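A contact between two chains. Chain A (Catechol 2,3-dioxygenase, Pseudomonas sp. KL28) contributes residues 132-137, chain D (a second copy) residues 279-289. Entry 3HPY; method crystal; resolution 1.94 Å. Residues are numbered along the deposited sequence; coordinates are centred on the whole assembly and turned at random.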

# COMPACT_ATOMS: atom_id res chain seq x y z
N SER A 132 6.14 -25.18 3.59
CA SER A 132 7.00 -26.01 4.43
C SER A 132 7.10 -25.43 5.84
O SER A 132 6.91 -24.23 6.05
CB SER A 132 8.40 -26.10 3.82
OG SER A 132 9.28 -26.79 4.69
N GLU A 133 7.39 -26.30 6.80
CA GLU A 133 7.53 -25.87 8.19
C GLU A 133 8.99 -25.49 8.46
O GLU A 133 9.32 -24.98 9.54
CB GLU A 133 7.10 -27.00 9.13
CG GLU A 133 7.08 -26.61 10.60
CD GLU A 133 6.59 -27.73 11.49
OE1 GLU A 133 7.22 -28.81 11.49
OE2 GLU A 133 5.57 -27.54 12.19
N VAL A 134 9.85 -25.74 7.48
CA VAL A 134 11.28 -25.41 7.59
C VAL A 134 11.63 -24.38 6.53
O VAL A 134 11.36 -24.58 5.34
CB VAL A 134 12.17 -26.68 7.42
CG1 VAL A 134 11.87 -27.36 6.09
CG2 VAL A 134 13.64 -26.30 7.51
N ASN A 135 12.23 -23.27 6.96
CA ASN A 135 12.59 -22.18 6.06
C ASN A 135 11.35 -21.80 5.24
O ASN A 135 11.39 -21.75 4.01
CB ASN A 135 13.73 -22.60 5.12
CG ASN A 135 14.98 -23.03 5.87
OD1 ASN A 135 15.42 -22.36 6.79
ND2 ASN A 135 15.56 -24.16 5.46
N PRO A 136 10.23 -21.52 5.93
CA PRO A 136 8.98 -21.16 5.26
C PRO A 136 8.99 -19.82 4.53
O PRO A 136 9.51 -18.83 5.05
CB PRO A 136 7.97 -21.15 6.41
CG PRO A 136 8.79 -20.55 7.51
CD PRO A 136 10.11 -21.30 7.39
N ALA A 137 8.41 -19.78 3.34
CA ALA A 137 8.32 -18.53 2.59
C ALA A 137 7.11 -17.78 3.16
O ALA A 137 6.31 -18.37 3.89
CB ALA A 137 8.12 -18.82 1.10
N TYR D 279 -0.63 -24.19 17.53
CA TYR D 279 0.22 -24.33 16.36
C TYR D 279 1.63 -24.82 16.71
O TYR D 279 2.17 -24.51 17.76
CB TYR D 279 0.35 -22.99 15.61
CG TYR D 279 -0.87 -22.53 14.84
CD1 TYR D 279 -0.87 -21.31 14.16
CD2 TYR D 279 -2.03 -23.31 14.77
CE1 TYR D 279 -1.98 -20.87 13.44
CE2 TYR D 279 -3.15 -22.88 14.05
CZ TYR D 279 -3.11 -21.66 13.39
OH TYR D 279 -4.21 -21.23 12.68
N GLU D 280 2.20 -25.60 15.79
CA GLU D 280 3.56 -26.10 15.92
C GLU D 280 4.48 -25.01 15.42
O GLU D 280 4.15 -24.31 14.45
CB GLU D 280 3.73 -27.39 15.15
CG GLU D 280 2.86 -28.53 15.64
CD GLU D 280 3.01 -28.76 17.13
OE1 GLU D 280 4.16 -28.96 17.59
OE2 GLU D 280 1.98 -28.75 17.85
N PRO D 281 5.65 -24.83 16.02
CA PRO D 281 6.59 -23.80 15.60
C PRO D 281 7.24 -24.09 14.24
O PRO D 281 7.41 -25.24 13.85
CB PRO D 281 7.64 -23.81 16.71
CG PRO D 281 7.55 -25.16 17.31
CD PRO D 281 6.10 -25.56 17.21
N LEU D 282 7.56 -23.05 13.52
CA LEU D 282 8.26 -23.16 12.27
C LEU D 282 9.75 -23.11 12.59
O LEU D 282 10.11 -22.59 13.65
CB LEU D 282 7.89 -22.04 11.29
CG LEU D 282 6.40 -21.84 10.98
CD1 LEU D 282 6.15 -20.61 10.13
CD2 LEU D 282 5.83 -23.07 10.30
N SER D 283 10.60 -23.63 11.72
CA SER D 283 12.03 -23.63 11.99
C SER D 283 12.86 -23.15 10.81
O SER D 283 12.48 -23.34 9.65
CB SER D 283 12.49 -25.05 12.36
OG SER D 283 11.67 -25.60 13.38
N TRP D 284 13.98 -22.52 11.11
CA TRP D 284 14.89 -22.04 10.08
C TRP D 284 16.24 -22.67 10.37
O TRP D 284 16.72 -22.60 11.51
CB TRP D 284 15.02 -20.52 10.13
CG TRP D 284 13.79 -19.83 9.67
CD1 TRP D 284 12.62 -19.67 10.36
CD2 TRP D 284 13.58 -19.26 8.38
NE1 TRP D 284 11.69 -19.04 9.57
CE2 TRP D 284 12.25 -18.77 8.35
CE3 TRP D 284 14.37 -19.11 7.24
CZ2 TRP D 284 11.70 -18.14 7.22
CZ3 TRP D 284 13.83 -18.49 6.12
CH2 TRP D 284 12.50 -18.01 6.12
N THR D 285 16.84 -23.29 9.36
CA THR D 285 18.15 -23.91 9.54
C THR D 285 19.18 -22.79 9.72
O THR D 285 19.05 -21.72 9.13
CB THR D 285 18.54 -24.74 8.32
OG1 THR D 285 18.40 -23.93 7.14
CG2 THR D 285 17.66 -25.98 8.21
N TYR D 286 20.20 -23.04 10.53
CA TYR D 286 21.23 -22.04 10.78
C TYR D 286 21.82 -21.50 9.48
O TYR D 286 21.95 -20.29 9.31
CB TYR D 286 22.37 -22.63 11.62
CG TYR D 286 23.31 -21.58 12.16
CD1 TYR D 286 22.96 -20.82 13.27
CD2 TYR D 286 24.54 -21.34 11.55
CE1 TYR D 286 23.82 -19.85 13.78
CE2 TYR D 286 25.41 -20.36 12.05
CZ TYR D 286 25.05 -19.63 13.17
OH TYR D 286 25.90 -18.68 13.67
N ASP D 287 22.18 -22.40 8.57
CA ASP D 287 22.76 -22.01 7.30
C ASP D 287 21.94 -20.95 6.57
O ASP D 287 22.50 -20.08 5.91
CB ASP D 287 22.96 -23.24 6.40
CG ASP D 287 21.71 -24.10 6.28
OD1 ASP D 287 20.68 -23.59 5.82
OD2 ASP D 287 21.77 -25.29 6.65
N ASN D 288 20.61 -21.00 6.71
CA ASN D 288 19.71 -20.06 6.05
C ASN D 288 19.36 -18.90 6.93
O ASN D 288 18.28 -18.34 6.78
CB ASN D 288 18.41 -20.78 5.66
CG ASN D 288 17.73 -20.22 4.44
OD1 ASN D 288 18.30 -20.20 3.34
ND2 ASN D 288 16.49 -19.74 4.59
N PHE D 289 20.18 -18.54 7.79
CA PHE D 289 19.85 -17.47 8.68
C PHE D 289 19.66 -16.12 7.99
O PHE D 289 18.74 -15.38 8.33
CB PHE D 289 20.93 -17.64 9.72
CG PHE D 289 20.78 -17.00 11.02
CD1 PHE D 289 19.94 -17.51 12.00
CD2 PHE D 289 21.53 -15.88 11.28
CE1 PHE D 289 19.88 -16.85 13.22
CE2 PHE D 289 21.48 -15.24 12.48
CZ PHE D 289 20.66 -15.73 13.48

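The CA of A:Asn135 sits over the face of an indole, 3.8 Å from the centroid of the six-membered ring of D:Trp284 and 12° off the ring normal, so the CA-H points into the ring face. A:Pro136 N lies over the same face, and the proline ring continues the packing, with A:Pro136 CD 3.4 Å from D:Trp284 CE2 and A:Pro136 CG 3.7 Å from D:Leu282 CD1. A compact, apolar proline ring suits this place, where it touches both an aromatic surface and a leucine methyl.

Beside this packing the two backbones form a single beta bridge, A:Val134 with D:Ser283. D:Ser283 N donates to A:Glu133 O (2.9 Å), and A:Asn135 N donates to D:Ser283 O (2.7 Å); both bonds are nearly straight. The same carbonyl oxygens also receive CA-H contacts, from D:Leu282 CA to A:Glu133 O (3.4 Å) and from A:Val134 CA to D:Ser283 O (3.2 Å).

The A:Asn135 side chain (chi1 m) extends the pairing. Its CA-to-CB bond points away overall, yet its amide end comes back to D:Thr285: OD1 of A:Asn135 accepts from D:Thr285 N (3.1 Å), and ND2 of A:Asn135 gives a weak bond to D:Thr285 OG1 (3.3 Å). An amide suits this site because it offers an acceptor and a donor together. The threonine hydroxyl in turn donates from D:Thr285 OG1 to D:Asp287 OD1 (2.7 Å).

At the exposed end, A:Glu133 reaches along chain D, its CG 3.8 Å from D:Leu282 CD2. Its carboxylate gains no hydrogen bond from D:Pro281: A:Glu133 OE2 and D:Pro281 O, 3.4 Å apart, are both acceptors. Together the stretches bury 495 Å². One polar cost remains: A:Pro136 O, 3.2 Å from D:Trp284 CZ2, is buried without a hydrogen-bonding partner.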